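Local coordinates for mRNA-capping enzyme subunit alpha (Saccharomyces cerevisiae, PDB 3KYH), which catalyses the second step of mRNA capping, transferring GMP from GTP to the 5'-diphosphate end of RNA through a covalent enzyme-GMP intermediate, at residues Y68-T73 with G228-P233; M80-N85 with T124-T129; G107-R112 with C194-F199; P252-T257 with E355-Q360; K328-S333 with G363-L368. All blocks are in the same frame, centred on the assembly; numbering follows the deposited sequence.

Interactions 1, 2 and 3 lie in the catalytic domain, interactions 4 and 5 in the OB-type C-terminal domain. Interaction 1 is a buried strand pair carrying the active-site lysine, held by a backbone ladder. Interaction 2 is also buried, but its two backbone bonds are weak and accompanied by aliphatic contacts. Interaction 3, partly buried, is an aromatic cluster between loops; it touches interaction 2 where Phe-110 meets Ile-82 and Arg-112 NH1 bonds Leu-125 O. Interactions 4 and 5 share the sheet of strands 352-356 and 367-370 and touch through Lys-358 and Trp-365. The first is partly buried and the second at the surface, and neither has a clear hydrogen bond across it.

Interaction 1: residues Y68-T73 with G228-P233; sequences YVCEKT and GLIFTP
Tyr-68 to Glu-71 pair with Thr-232 to Leu-229 as an antiparallel ladder, the directions of the two short strands lying 137° apart, in the sheet of the nucleotidyltransferase domain that carries motif I (KTDG). Cys-70 O accepts Ile-230 N at 2.9 Å, whereas the return bond from Cys-70 N to Ile-230 O is weak. With CG anti to its carbonyl carbon, the Phe-231 ring lies beside Val-69, both on one face of the sheet. Val-69 CG1 sits over the middle of the Phe-231 ring, 3.3 Å from its centroid and 3° off the normal, a CH-pi contact. Leu-229 CD2 adds a 3.9 Å contact to Val-69 CG1. An alanine at Phe-231 would probably leave Val-69 CG1 without its aromatic platform and open a gap beside Leu-248. Lys-72, which forms the covalent GMP adduct, starts toward Gly-228 through CB, but its end leads away. Its backbone is tied to the partner segment: Lys-72 N bonds Gly-228 O at 2.9 Å, almost straight at 175°.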
# COMPACT_ATOMS: atom_id res chain seq x y z
N TYR C 68 15.65 -61.51 5.51
CA TYR C 68 15.96 -61.30 4.10
C TYR C 68 16.98 -60.19 3.87
O TYR C 68 17.10 -59.23 4.67
CB TYR C 68 14.70 -60.86 3.35
CG TYR C 68 13.72 -61.95 2.89
CD1 TYR C 68 12.35 -61.66 2.77
CD2 TYR C 68 14.16 -63.24 2.56
CE1 TYR C 68 11.45 -62.62 2.31
CE2 TYR C 68 13.26 -64.21 2.12
CZ TYR C 68 11.91 -63.89 1.99
OH TYR C 68 11.03 -64.84 1.56
N VAL C 69 17.69 -60.31 2.75
CA VAL C 69 18.53 -59.23 2.23
C VAL C 69 18.57 -59.11 0.72
O VAL C 69 18.80 -60.09 -0.01
CB VAL C 69 19.99 -59.27 2.70
CG1 VAL C 69 20.13 -58.54 4.01
CG2 VAL C 69 20.54 -60.71 2.74
N CYS C 70 18.36 -57.87 0.29
CA CYS C 70 18.71 -57.42 -1.05
C CYS C 70 19.42 -56.09 -0.83
O CYS C 70 19.33 -55.54 0.28
CB CYS C 70 17.45 -57.24 -1.90
SG CYS C 70 16.15 -56.23 -1.12
N GLU C 71 20.18 -55.65 -1.84
CA GLU C 71 20.72 -54.28 -1.96
C GLU C 71 19.69 -53.13 -1.91
O GLU C 71 18.57 -53.32 -2.36
CB GLU C 71 21.48 -54.19 -3.27
CG GLU C 71 20.70 -54.73 -4.49
CD GLU C 71 19.96 -53.65 -5.29
OE1 GLU C 71 19.84 -52.49 -4.84
OE2 GLU C 71 19.49 -53.97 -6.40
N LYS C 72 20.04 -51.97 -1.37
CA LYS C 72 19.16 -50.77 -1.40
C LYS C 72 19.25 -50.06 -2.77
O LYS C 72 20.19 -49.26 -2.99
CB LYS C 72 19.47 -49.77 -0.25
CG LYS C 72 18.60 -48.51 -0.26
CD LYS C 72 18.86 -47.43 0.82
CE LYS C 72 18.66 -45.96 0.28
NZ LYS C 72 18.14 -44.95 1.24
N THR C 73 18.30 -50.33 -3.68
CA THR C 73 18.22 -49.61 -4.96
C THR C 73 18.02 -48.11 -4.75
O THR C 73 17.15 -47.72 -3.95
CB THR C 73 17.07 -50.09 -5.84
OG1 THR C 73 15.90 -50.30 -5.05
CG2 THR C 73 17.43 -51.38 -6.55
N GLY C 228 23.73 -49.15 0.01
CA GLY C 228 23.69 -49.97 1.22
C GLY C 228 22.98 -51.28 0.98
O GLY C 228 22.69 -51.63 -0.16
N LEU C 229 22.73 -52.01 2.07
CA LEU C 229 21.88 -53.21 2.12
C LEU C 229 20.58 -52.88 2.85
O LEU C 229 20.54 -51.99 3.71
CB LEU C 229 22.58 -54.32 2.88
CG LEU C 229 23.07 -55.62 2.23
CD1 LEU C 229 24.20 -55.46 1.23
CD2 LEU C 229 23.50 -56.59 3.36
N ILE C 230 19.53 -53.61 2.50
CA ILE C 230 18.23 -53.54 3.15
C ILE C 230 17.88 -54.95 3.64
O ILE C 230 18.25 -55.96 3.00
CB ILE C 230 17.20 -52.93 2.17
CG1 ILE C 230 16.26 -51.91 2.85
CG2 ILE C 230 16.57 -54.00 1.26
CD1 ILE C 230 15.13 -52.46 3.69
N PHE C 231 17.21 -55.00 4.80
CA PHE C 231 16.98 -56.23 5.58
C PHE C 231 15.48 -56.40 5.85
O PHE C 231 14.87 -55.47 6.40
CB PHE C 231 17.72 -56.17 6.95
CG PHE C 231 19.16 -56.68 6.93
CD1 PHE C 231 20.19 -55.86 6.47
CD2 PHE C 231 19.49 -57.93 7.44
CE1 PHE C 231 21.52 -56.32 6.45
CE2 PHE C 231 20.81 -58.38 7.45
CZ PHE C 231 21.82 -57.58 6.94
N THR C 232 14.90 -57.56 5.52
CA THR C 232 13.45 -57.76 5.73
C THR C 232 13.13 -59.05 6.50
O THR C 232 13.67 -60.11 6.17
CB THR C 232 12.65 -57.75 4.42
OG1 THR C 232 13.21 -56.80 3.51
CG2 THR C 232 11.20 -57.36 4.68
N PRO C 233 12.24 -58.99 7.52
CA PRO C 233 11.95 -60.23 8.24
C PRO C 233 10.79 -61.01 7.62
O PRO C 233 9.71 -60.44 7.38
CB PRO C 233 11.60 -59.74 9.64
CG PRO C 233 11.09 -58.30 9.44
CD PRO C 233 11.51 -57.83 8.07

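Interaction 2: residues M80-N85 with T124-T129; sequences MFIVIN and TLQDGT
Ile-84 meets Leu-125 and Asp-127 through an outstretched end: chi2 of 160° leaves CD1 anti to CA, while in Asp-127 CG is anti to the backbone N (chi1 172°). Ile-84 CD1 touches Leu-125 CD1 at 3.7 Å, the two side chains reaching tip to tip. The Asp-127 side chain crosses that of Ile-84 at about a right angle, and its CB is the atom nearest Ile-84 CD1, at 3.4 Å; Ile-84 CG1 rests 3.6 Å from Gln-126 O. Further back, Val-83 CG1 comes 3.8 Å from Gly-128 N, at a turn where Gly-128 takes a positive phi of 70°. Beyond that turn the chain joins the sheet: Ile-82 and Thr-129 form an antiparallel hydrogen-bonded pair, though both bonds are weak, with Ile-82 N to Thr-129 O at 3.3 Å and Thr-129 N to Ile-82 O at 3.5 Å. Thr-129 O also lies at the edge of the Phe-81 ring. Asn-159 bonds Asp-127 N through OD1 and Thr-129 OG1 through its backbone N. In this sheet of the nucleotidyltransferase domain, strand 76-84 runs between strands 91-96 and 129-139, with Phe-81 packed on helix 23-35 and Ile-82 on Phe-110.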
# COMPACT_ATOMS: atom_id res chain seq x y z
N MET C 80 3.12 -48.71 -6.56
CA MET C 80 2.16 -48.93 -7.64
C MET C 80 0.74 -49.05 -7.09
O MET C 80 0.50 -49.80 -6.11
CB MET C 80 2.51 -50.15 -8.50
CG MET C 80 1.52 -50.40 -9.64
SD MET C 80 1.84 -49.28 -11.01
CE MET C 80 2.46 -50.42 -12.25
N PHE C 81 -0.19 -48.34 -7.72
CA PHE C 81 -1.61 -48.47 -7.38
C PHE C 81 -2.46 -48.77 -8.60
O PHE C 81 -2.52 -47.97 -9.53
CB PHE C 81 -2.12 -47.19 -6.70
CG PHE C 81 -3.54 -47.28 -6.18
CD1 PHE C 81 -4.03 -48.46 -5.61
CD2 PHE C 81 -4.33 -46.13 -6.15
CE1 PHE C 81 -5.31 -48.50 -5.07
CE2 PHE C 81 -5.61 -46.14 -5.61
CZ PHE C 81 -6.11 -47.34 -5.07
N ILE C 82 -3.10 -49.95 -8.59
CA ILE C 82 -3.97 -50.32 -9.73
C ILE C 82 -5.40 -50.69 -9.38
O ILE C 82 -5.66 -51.68 -8.67
CB ILE C 82 -3.34 -51.29 -10.78
CG1 ILE C 82 -2.37 -52.29 -10.15
CG2 ILE C 82 -2.55 -50.49 -11.81
CD1 ILE C 82 -3.01 -53.45 -9.48
N VAL C 83 -6.30 -49.82 -9.89
CA VAL C 83 -7.76 -49.86 -9.67
C VAL C 83 -8.54 -49.37 -10.92
O VAL C 83 -8.03 -48.55 -11.70
CB VAL C 83 -8.17 -49.04 -8.41
CG1 VAL C 83 -7.83 -49.78 -7.12
CG2 VAL C 83 -7.52 -47.66 -8.41
N ILE C 84 -9.80 -49.83 -11.04
CA ILE C 84 -10.64 -49.73 -12.26
C ILE C 84 -11.83 -48.80 -12.00
O ILE C 84 -12.86 -49.23 -11.44
CB ILE C 84 -11.22 -51.14 -12.64
CG1 ILE C 84 -10.43 -52.27 -11.96
CG2 ILE C 84 -11.39 -51.29 -14.16
CD1 ILE C 84 -11.16 -53.59 -11.87
N ASN C 85 -11.71 -47.54 -12.44
CA ASN C 85 -12.54 -46.42 -11.96
C ASN C 85 -14.09 -46.53 -11.90
O ASN C 85 -14.76 -46.52 -12.94
CB ASN C 85 -12.10 -45.09 -12.60
CG ASN C 85 -12.47 -44.98 -14.08
OD1 ASN C 85 -12.14 -45.85 -14.90
ND2 ASN C 85 -13.15 -43.90 -14.42
N THR C 124 -9.90 -60.53 -18.62
CA THR C 124 -9.73 -60.57 -17.16
C THR C 124 -8.97 -59.33 -16.65
O THR C 124 -8.39 -58.59 -17.45
CB THR C 124 -8.97 -61.82 -16.77
OG1 THR C 124 -7.78 -61.89 -17.55
CG2 THR C 124 -9.81 -63.06 -17.04
N LEU C 125 -8.96 -59.12 -15.33
CA LEU C 125 -8.51 -57.84 -14.76
C LEU C 125 -7.99 -57.91 -13.30
O LEU C 125 -8.08 -58.97 -12.68
CB LEU C 125 -9.63 -56.79 -14.92
CG LEU C 125 -9.47 -55.50 -15.74
CD1 LEU C 125 -9.14 -54.36 -14.82
CD2 LEU C 125 -8.50 -55.53 -16.94
N GLN C 126 -7.44 -56.80 -12.79
CA GLN C 126 -6.92 -56.65 -11.41
C GLN C 126 -7.55 -55.42 -10.75
O GLN C 126 -7.61 -54.35 -11.38
CB GLN C 126 -5.39 -56.48 -11.45
CG GLN C 126 -4.64 -56.85 -10.16
CD GLN C 126 -3.96 -58.23 -10.21
OE1 GLN C 126 -3.45 -58.63 -11.27
NE2 GLN C 126 -3.91 -58.93 -9.05
N ASP C 127 -8.01 -55.58 -9.51
CA ASP C 127 -8.79 -54.58 -8.72
C ASP C 127 -8.38 -54.72 -7.28
O ASP C 127 -8.55 -55.81 -6.70
CB ASP C 127 -10.32 -54.84 -8.79
CG ASP C 127 -11.19 -53.95 -7.84
OD1 ASP C 127 -10.76 -53.41 -6.78
OD2 ASP C 127 -12.41 -53.86 -8.14
N GLY C 128 -7.95 -53.59 -6.70
CA GLY C 128 -7.42 -53.50 -5.34
C GLY C 128 -6.06 -54.17 -5.21
O GLY C 128 -5.94 -55.24 -4.59
N THR C 129 -5.04 -53.55 -5.79
CA THR C 129 -3.69 -54.13 -5.75
C THR C 129 -2.58 -53.11 -5.47
O THR C 129 -2.26 -52.25 -6.32
CB THR C 129 -3.45 -55.03 -6.99
OG1 THR C 129 -4.43 -56.08 -7.02
CG2 THR C 129 -2.05 -55.63 -7.00

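Interaction 3: residues G107-R112 with C194-F199; sequences GFRFPR and CTTFPF
Phe-108 meets Phe-197 and Phe-199 in an aromatic cluster joining two loops of the nucleotidyltransferase domain. Its CB lies over the rim of the Phe-110 ring, and chi1 of -80° puts CG anti to the carbonyl carbon. Beyond it CD1 stands 3.5 Å above the centre of the Phe-197 ring, and CE1 touches Phe-197 CD1 at 3.5 Å. This pair is edge-to-face, centroids 4.6 Å apart and planes inclined at 51°. CE2 and CZ both meet Pro-198 CD; CZ, at the tip, also lies over the rim of the Phe-199 face, 4.1 Å above its plane. Phe-199 O lies in plane at the edge of the Phe-108 ring. Cys-194 SG sits across the opposite face of Phe-197, toward the rim. An alanine at Phe-197 would probably open a gap between Phe-108 CD1 and Cys-194 SG, leaving the Phe-108 ring looser in its rotation. Outside the cluster, Arg-109 crosses Thr-196 at about a right angle, and Thr-196 OG1 gives a weak hydrogen bond to Gly-107 O at 3.1 Å.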
# COMPACT_ATOMS: atom_id res chain seq x y z
N GLY C 107 -0.93 -47.19 -20.88
CA GLY C 107 -1.50 -48.53 -21.08
C GLY C 107 -0.87 -49.73 -20.37
O GLY C 107 0.27 -50.10 -20.63
N PHE C 108 -1.65 -50.33 -19.47
CA PHE C 108 -1.25 -51.55 -18.77
C PHE C 108 -2.47 -52.44 -18.51
O PHE C 108 -3.50 -51.99 -17.99
CB PHE C 108 -0.53 -51.24 -17.45
CG PHE C 108 0.94 -50.87 -17.60
CD1 PHE C 108 1.90 -51.82 -17.97
CD2 PHE C 108 1.38 -49.59 -17.26
CE1 PHE C 108 3.26 -51.47 -18.06
CE2 PHE C 108 2.73 -49.23 -17.33
CZ PHE C 108 3.67 -50.18 -17.73
N ARG C 109 -2.33 -53.71 -18.85
CA ARG C 109 -3.40 -54.67 -18.67
C ARG C 109 -3.09 -55.68 -17.56
O ARG C 109 -2.60 -56.79 -17.81
CB ARG C 109 -3.73 -55.36 -20.01
CG ARG C 109 -4.51 -54.47 -21.01
CD ARG C 109 -3.61 -53.56 -21.86
NE ARG C 109 -4.41 -52.60 -22.63
CZ ARG C 109 -4.05 -52.07 -23.80
NH1 ARG C 109 -2.91 -52.41 -24.40
NH2 ARG C 109 -4.87 -51.21 -24.40
N PHE C 110 -3.37 -55.25 -16.33
CA PHE C 110 -3.14 -56.09 -15.16
C PHE C 110 -4.37 -56.98 -14.88
O PHE C 110 -5.45 -56.44 -14.64
CB PHE C 110 -2.67 -55.26 -13.96
CG PHE C 110 -1.41 -54.43 -14.22
CD1 PHE C 110 -1.26 -53.17 -13.64
CD2 PHE C 110 -0.37 -54.92 -15.05
CE1 PHE C 110 -0.13 -52.39 -13.91
CE2 PHE C 110 0.80 -54.15 -15.29
CZ PHE C 110 0.91 -52.89 -14.72
N PRO C 111 -4.21 -58.33 -14.96
CA PRO C 111 -5.26 -59.36 -15.05
C PRO C 111 -5.48 -60.35 -13.90
O PRO C 111 -5.63 -59.94 -12.74
CB PRO C 111 -4.81 -60.16 -16.29
CG PRO C 111 -3.37 -59.80 -16.50
CD PRO C 111 -2.93 -58.91 -15.38
N ARG C 112 -5.64 -61.63 -14.27
CA ARG C 112 -5.45 -62.80 -13.41
C ARG C 112 -5.22 -64.02 -14.33
O ARG C 112 -4.78 -63.88 -15.49
CB ARG C 112 -6.69 -63.06 -12.57
CG ARG C 112 -6.80 -62.35 -11.26
CD ARG C 112 -8.18 -61.70 -11.25
NE ARG C 112 -8.82 -61.63 -9.94
CZ ARG C 112 -9.60 -60.63 -9.53
NH1 ARG C 112 -9.82 -59.59 -10.34
NH2 ARG C 112 -10.13 -60.66 -8.30
N CYS C 194 0.42 -54.75 -26.68
CA CYS C 194 0.90 -53.86 -25.64
C CYS C 194 2.28 -53.24 -25.90
O CYS C 194 3.31 -53.78 -25.49
CB CYS C 194 0.91 -54.63 -24.31
SG CYS C 194 1.38 -56.38 -24.45
N THR C 195 2.28 -52.13 -26.64
CA THR C 195 3.46 -51.26 -26.73
C THR C 195 3.09 -50.00 -25.94
O THR C 195 3.95 -49.16 -25.60
CB THR C 195 3.94 -50.99 -28.19
OG1 THR C 195 3.90 -52.19 -28.97
CG2 THR C 195 5.38 -50.48 -28.18
N THR C 196 1.78 -49.94 -25.63
CA THR C 196 1.14 -49.04 -24.64
C THR C 196 1.88 -49.03 -23.28
O THR C 196 1.67 -48.12 -22.47
CB THR C 196 -0.37 -49.47 -24.34
OG1 THR C 196 -0.41 -50.70 -23.61
CG2 THR C 196 -1.26 -49.61 -25.59
N PHE C 197 2.67 -50.07 -23.03
CA PHE C 197 3.51 -50.30 -21.84
C PHE C 197 4.80 -49.44 -21.96
O PHE C 197 5.67 -49.74 -22.79
CB PHE C 197 3.90 -51.80 -21.78
CG PHE C 197 2.81 -52.77 -21.34
CD1 PHE C 197 3.17 -53.89 -20.58
CD2 PHE C 197 1.47 -52.63 -21.72
CE1 PHE C 197 2.22 -54.83 -20.15
CE2 PHE C 197 0.48 -53.58 -21.30
CZ PHE C 197 0.87 -54.68 -20.52
N PRO C 198 4.94 -48.36 -21.15
CA PRO C 198 6.04 -47.39 -21.28
C PRO C 198 7.41 -47.83 -20.77
O PRO C 198 8.40 -47.16 -21.06
CB PRO C 198 5.58 -46.22 -20.41
CG PRO C 198 4.68 -46.83 -19.41
CD PRO C 198 3.92 -47.86 -20.22
N PHE C 199 7.45 -48.91 -20.00
CA PHE C 199 8.63 -49.29 -19.23
C PHE C 199 8.49 -50.71 -18.67
O PHE C 199 7.37 -51.16 -18.44
CB PHE C 199 8.83 -48.27 -18.11
CG PHE C 199 7.81 -48.31 -16.97
CD1 PHE C 199 7.54 -49.48 -16.25
CD2 PHE C 199 7.26 -47.13 -16.50
CE1 PHE C 199 6.73 -49.45 -15.11
CE2 PHE C 199 6.39 -47.10 -15.41
CZ PHE C 199 6.14 -48.26 -14.70

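Interaction 4: residues P252-T257 with E355-Q360; sequences PEQENT and ECAKNQ
Thr-257 packs on Glu-355 to Ala-357, and Gln-254 on Ala-357 and Asn-359, in the OB-type C-terminal domain, in the loop ahead of strand 259-263. The close part is around Thr-257 and Ala-357. Thr-257 points its hydroxyl at the strand end, with OG1 anti to its own backbone N (chi1 162°), and OG1 lies 3.7 Å from Glu-355 CG, but no clear hydrogen bond ties it to the neighbouring amides. The side chains of Thr-257 and Glu-355 cross obliquely. Glu-355 is extended beyond CG, and its OE2 forms a salt bridge with Arg-371; Asp-259 lies close by, a like charge whose repulsion Arg-371 probably offsets. Ala-357 CB lies against the Gln-254 side chain, 3.6 Å from Gln-254 CG, and the bend at chi2 (44°) keeps Gln-254 CD close too, at 3.8 Å. Toward Asn-359 the contact thins. Gln-254 OE1 reaches Asn-359 CA at 3.4 Å, Lys-358 turns away to bond Gly-363 O, and the side chains of Glu-253 and the exposed Gln-360 stay 5.1 Å or more from the other segment. Residues 253-255 make a turn with helical backbone angles, closed by Glu-255 N bonding Pro-252 O. It puts Gln-254 O over the alanine, where Ala-357 CB sits 3.4 Å from that oxygen.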
# COMPACT_ATOMS: atom_id res chain seq x y z
N PRO C 252 27.00 -47.19 4.34
CA PRO C 252 28.41 -47.12 4.75
C PRO C 252 28.61 -46.27 6.01
O PRO C 252 27.99 -45.21 6.13
CB PRO C 252 29.12 -46.44 3.56
CG PRO C 252 28.14 -46.41 2.42
CD PRO C 252 26.89 -47.16 2.87
N GLU C 253 29.43 -46.77 6.95
CA GLU C 253 29.93 -45.98 8.10
C GLU C 253 30.48 -44.65 7.61
O GLU C 253 30.47 -43.66 8.34
CB GLU C 253 31.03 -46.72 8.88
CG GLU C 253 32.02 -47.57 8.04
CD GLU C 253 31.45 -48.94 7.68
OE1 GLU C 253 31.32 -49.26 6.47
OE2 GLU C 253 31.10 -49.67 8.63
N GLN C 254 30.96 -44.68 6.37
CA GLN C 254 31.41 -43.51 5.62
C GLN C 254 30.30 -42.62 5.06
O GLN C 254 30.49 -41.41 4.95
CB GLN C 254 32.37 -43.94 4.52
CG GLN C 254 33.87 -43.75 4.83
CD GLN C 254 34.33 -44.18 6.23
OE1 GLN C 254 35.23 -43.55 6.80
NE2 GLN C 254 33.75 -45.27 6.77
N GLU C 255 29.14 -43.20 4.74
CA GLU C 255 28.06 -42.45 4.09
C GLU C 255 27.67 -41.23 4.91
O GLU C 255 27.88 -40.10 4.47
CB GLU C 255 26.85 -43.32 3.77
CG GLU C 255 26.01 -42.85 2.59
CD GLU C 255 24.71 -43.64 2.45
OE1 GLU C 255 23.87 -43.58 3.39
OE2 GLU C 255 24.54 -44.29 1.40
N ASN C 256 27.17 -41.47 6.13
CA ASN C 256 26.87 -40.37 7.06
C ASN C 256 28.13 -39.57 7.30
O ASN C 256 29.22 -40.14 7.46
CB ASN C 256 26.24 -40.85 8.39
CG ASN C 256 26.28 -42.37 8.57
OD1 ASN C 256 25.25 -43.06 8.46
ND2 ASN C 256 27.46 -42.90 8.89
N THR C 257 28.00 -38.25 7.15
CA THR C 257 29.08 -37.27 7.35
C THR C 257 28.48 -35.87 7.41
O THR C 257 27.30 -35.71 7.08
CB THR C 257 30.29 -37.40 6.34
OG1 THR C 257 31.06 -36.19 6.34
CG2 THR C 257 29.85 -37.74 4.90
N GLU C 355 33.86 -31.61 4.53
CA GLU C 355 32.90 -32.72 4.73
C GLU C 355 33.47 -34.16 4.80
O GLU C 355 33.85 -34.75 3.78
CB GLU C 355 31.73 -32.62 3.75
CG GLU C 355 30.42 -33.04 4.41
CD GLU C 355 29.23 -33.16 3.47
OE1 GLU C 355 28.40 -34.07 3.73
OE2 GLU C 355 29.10 -32.36 2.51
N CYS C 356 33.46 -34.73 6.00
CA CYS C 356 34.34 -35.86 6.33
C CYS C 356 33.83 -36.97 7.24
O CYS C 356 33.44 -36.76 8.40
CB CYS C 356 35.70 -35.37 6.85
SG CYS C 356 35.62 -34.21 8.23
N ALA C 357 33.92 -38.18 6.69
CA ALA C 357 33.70 -39.42 7.41
C ALA C 357 34.88 -39.79 8.32
O ALA C 357 36.05 -39.74 7.89
CB ALA C 357 33.47 -40.53 6.39
N LYS C 358 34.55 -40.17 9.56
CA LYS C 358 35.52 -40.69 10.53
C LYS C 358 35.91 -42.14 10.22
O LYS C 358 35.23 -43.08 10.63
CB LYS C 358 35.03 -40.53 11.97
CG LYS C 358 35.78 -41.34 13.03
CD LYS C 358 34.80 -41.79 14.10
CE LYS C 358 35.36 -42.85 15.04
NZ LYS C 358 36.29 -42.33 16.08
N ASN C 359 37.02 -42.30 9.50
CA ASN C 359 37.57 -43.62 9.25
C ASN C 359 37.67 -44.39 10.57
O ASN C 359 38.37 -43.97 11.50
CB ASN C 359 38.91 -43.54 8.50
CG ASN C 359 39.51 -44.92 8.19
OD1 ASN C 359 40.74 -45.05 8.10
ND2 ASN C 359 38.66 -45.94 8.04
N GLN C 360 36.88 -45.46 10.64
CA GLN C 360 36.76 -46.31 11.82
C GLN C 360 38.03 -47.14 12.07
O GLN C 360 38.23 -47.67 13.17
CB GLN C 360 35.50 -47.19 11.71
CG GLN C 360 34.95 -47.85 13.00
CD GLN C 360 34.63 -46.87 14.14
OE1 GLN C 360 35.51 -46.14 14.62
NE2 GLN C 360 33.39 -46.91 14.62

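Interaction 5: residues K328-S333 with G363-L368; sequences KFAELS and GAWEML
Ala-330 and Trp-365 meet edge-on: Ala-330 CB lies in the plane of the indole, 3.3 Å from Trp-365 NE1 and 3.6 Å from Trp-365 CZ2. In Trp-365 chi2 of 26° turns the indole, whose NE1 edge faces Ala-330, with Glu-331 O also in its plane, 3.9 Å from Trp-365 NE1. In Leu-332 CG is anti to the backbone N (chi1 -164°); from there chi2 of 79° sets CD1, 3.3 Å from Trp-365 O, while Leu-332 CD2 touches Met-367 CG at 4.2 Å. Ser-333 OG lies between its own N and carbonyl carbon and stays 4.0 Å from Trp-365 O. At the far end Lys-328 NZ makes a salt bridge to Glu-331 OE1 at 2.9 Å, on the syn side of the carboxylate. Trp-365 also pairs edge-to-face with Phe-260. No hydrogen bond joins the segments, yet strands 326-331 and 367-370 are the outermost two of the antiparallel sheet; side chains at the end of strand 326-331 and just before strand 367-370 meet here, consistent with the curled five-stranded barrel of an OB fold.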
# COMPACT_ATOMS: atom_id res chain seq x y z
N LYS C 328 34.02 -25.53 18.77
CA LYS C 328 34.64 -26.62 18.02
C LYS C 328 34.72 -27.91 18.83
O LYS C 328 34.81 -27.85 20.06
CB LYS C 328 36.06 -26.22 17.59
CG LYS C 328 37.08 -25.84 18.72
CD LYS C 328 38.19 -26.90 18.91
CE LYS C 328 39.45 -26.29 19.54
NZ LYS C 328 40.71 -27.00 19.12
N PHE C 329 34.70 -29.06 18.15
CA PHE C 329 35.16 -30.29 18.80
C PHE C 329 36.39 -31.00 18.24
O PHE C 329 37.24 -31.47 19.00
CB PHE C 329 34.11 -31.29 19.30
CG PHE C 329 32.71 -31.11 18.77
CD1 PHE C 329 32.10 -32.15 18.07
CD2 PHE C 329 31.94 -30.00 19.14
CE1 PHE C 329 30.78 -32.06 17.66
CE2 PHE C 329 30.61 -29.90 18.75
CZ PHE C 329 30.03 -30.93 18.01
N ALA C 330 36.50 -31.10 16.92
CA ALA C 330 37.55 -31.97 16.41
C ALA C 330 38.68 -31.30 15.66
O ALA C 330 38.55 -30.16 15.19
CB ALA C 330 36.97 -33.15 15.62
N GLU C 331 39.81 -32.00 15.65
CA GLU C 331 40.94 -31.72 14.78
C GLU C 331 40.88 -32.68 13.58
O GLU C 331 40.49 -33.86 13.73
CB GLU C 331 42.26 -31.86 15.56
CG GLU C 331 42.75 -30.63 16.42
CD GLU C 331 41.67 -29.80 17.14
OE1 GLU C 331 41.73 -29.64 18.37
OE2 GLU C 331 40.79 -29.24 16.45
N LEU C 332 41.16 -32.15 12.39
CA LEU C 332 41.09 -32.94 11.16
C LEU C 332 42.29 -33.88 11.05
O LEU C 332 42.57 -34.59 12.00
CB LEU C 332 40.89 -32.05 9.93
CG LEU C 332 40.43 -32.70 8.61
CD1 LEU C 332 38.92 -32.97 8.64
CD2 LEU C 332 40.81 -31.86 7.39
N SER C 333 42.98 -33.89 9.91
CA SER C 333 44.13 -34.78 9.65
C SER C 333 44.61 -34.67 8.21
O SER C 333 44.01 -35.21 7.27
CB SER C 333 43.89 -36.26 10.03
OG SER C 333 42.67 -36.75 9.51
N GLY C 363 39.91 -43.72 13.74
CA GLY C 363 39.17 -42.96 14.74
C GLY C 363 39.07 -41.48 14.44
O GLY C 363 38.20 -40.78 14.97
N ALA C 364 40.00 -40.99 13.61
CA ALA C 364 39.99 -39.62 13.11
C ALA C 364 39.13 -39.59 11.85
O ALA C 364 38.59 -40.63 11.45
CB ALA C 364 41.42 -39.16 12.80
N TRP C 365 39.05 -38.43 11.21
CA TRP C 365 38.25 -38.27 10.00
C TRP C 365 38.83 -37.53 8.79
O TRP C 365 38.80 -36.30 8.74
CB TRP C 365 36.84 -37.75 10.31
CG TRP C 365 36.61 -36.81 11.46
CD1 TRP C 365 37.49 -35.94 12.02
CD2 TRP C 365 35.35 -36.58 12.12
NE1 TRP C 365 36.88 -35.22 13.03
CE2 TRP C 365 35.55 -35.57 13.09
CE3 TRP C 365 34.07 -37.16 11.99
CZ2 TRP C 365 34.54 -35.13 13.94
CZ3 TRP C 365 33.04 -36.69 12.82
CH2 TRP C 365 33.29 -35.69 13.79
N GLU C 366 39.28 -38.31 7.80
CA GLU C 366 39.66 -37.81 6.47
C GLU C 366 38.47 -37.32 5.66
O GLU C 366 37.44 -38.02 5.56
CB GLU C 366 40.36 -38.86 5.60
CG GLU C 366 41.64 -39.44 6.15
CD GLU C 366 41.38 -40.71 6.90
OE1 GLU C 366 40.92 -40.62 8.05
OE2 GLU C 366 41.63 -41.79 6.32
N MET C 367 38.67 -36.16 5.05
CA MET C 367 37.72 -35.48 4.16
C MET C 367 37.86 -35.90 2.68
O MET C 367 38.94 -36.32 2.24
CB MET C 367 37.88 -33.97 4.32
CG MET C 367 39.20 -33.41 3.81
SD MET C 367 38.89 -32.42 2.35
CE MET C 367 40.57 -32.11 1.80
N LEU C 368 36.77 -35.77 1.93
CA LEU C 368 36.73 -36.28 0.55
C LEU C 368 36.11 -35.32 -0.47
O LEU C 368 35.88 -35.68 -1.63
CB LEU C 368 36.15 -37.72 0.50
CG LEU C 368 35.00 -38.32 1.34
CD1 LEU C 368 35.10 -39.85 1.30
CD2 LEU C 368 34.99 -37.92 2.79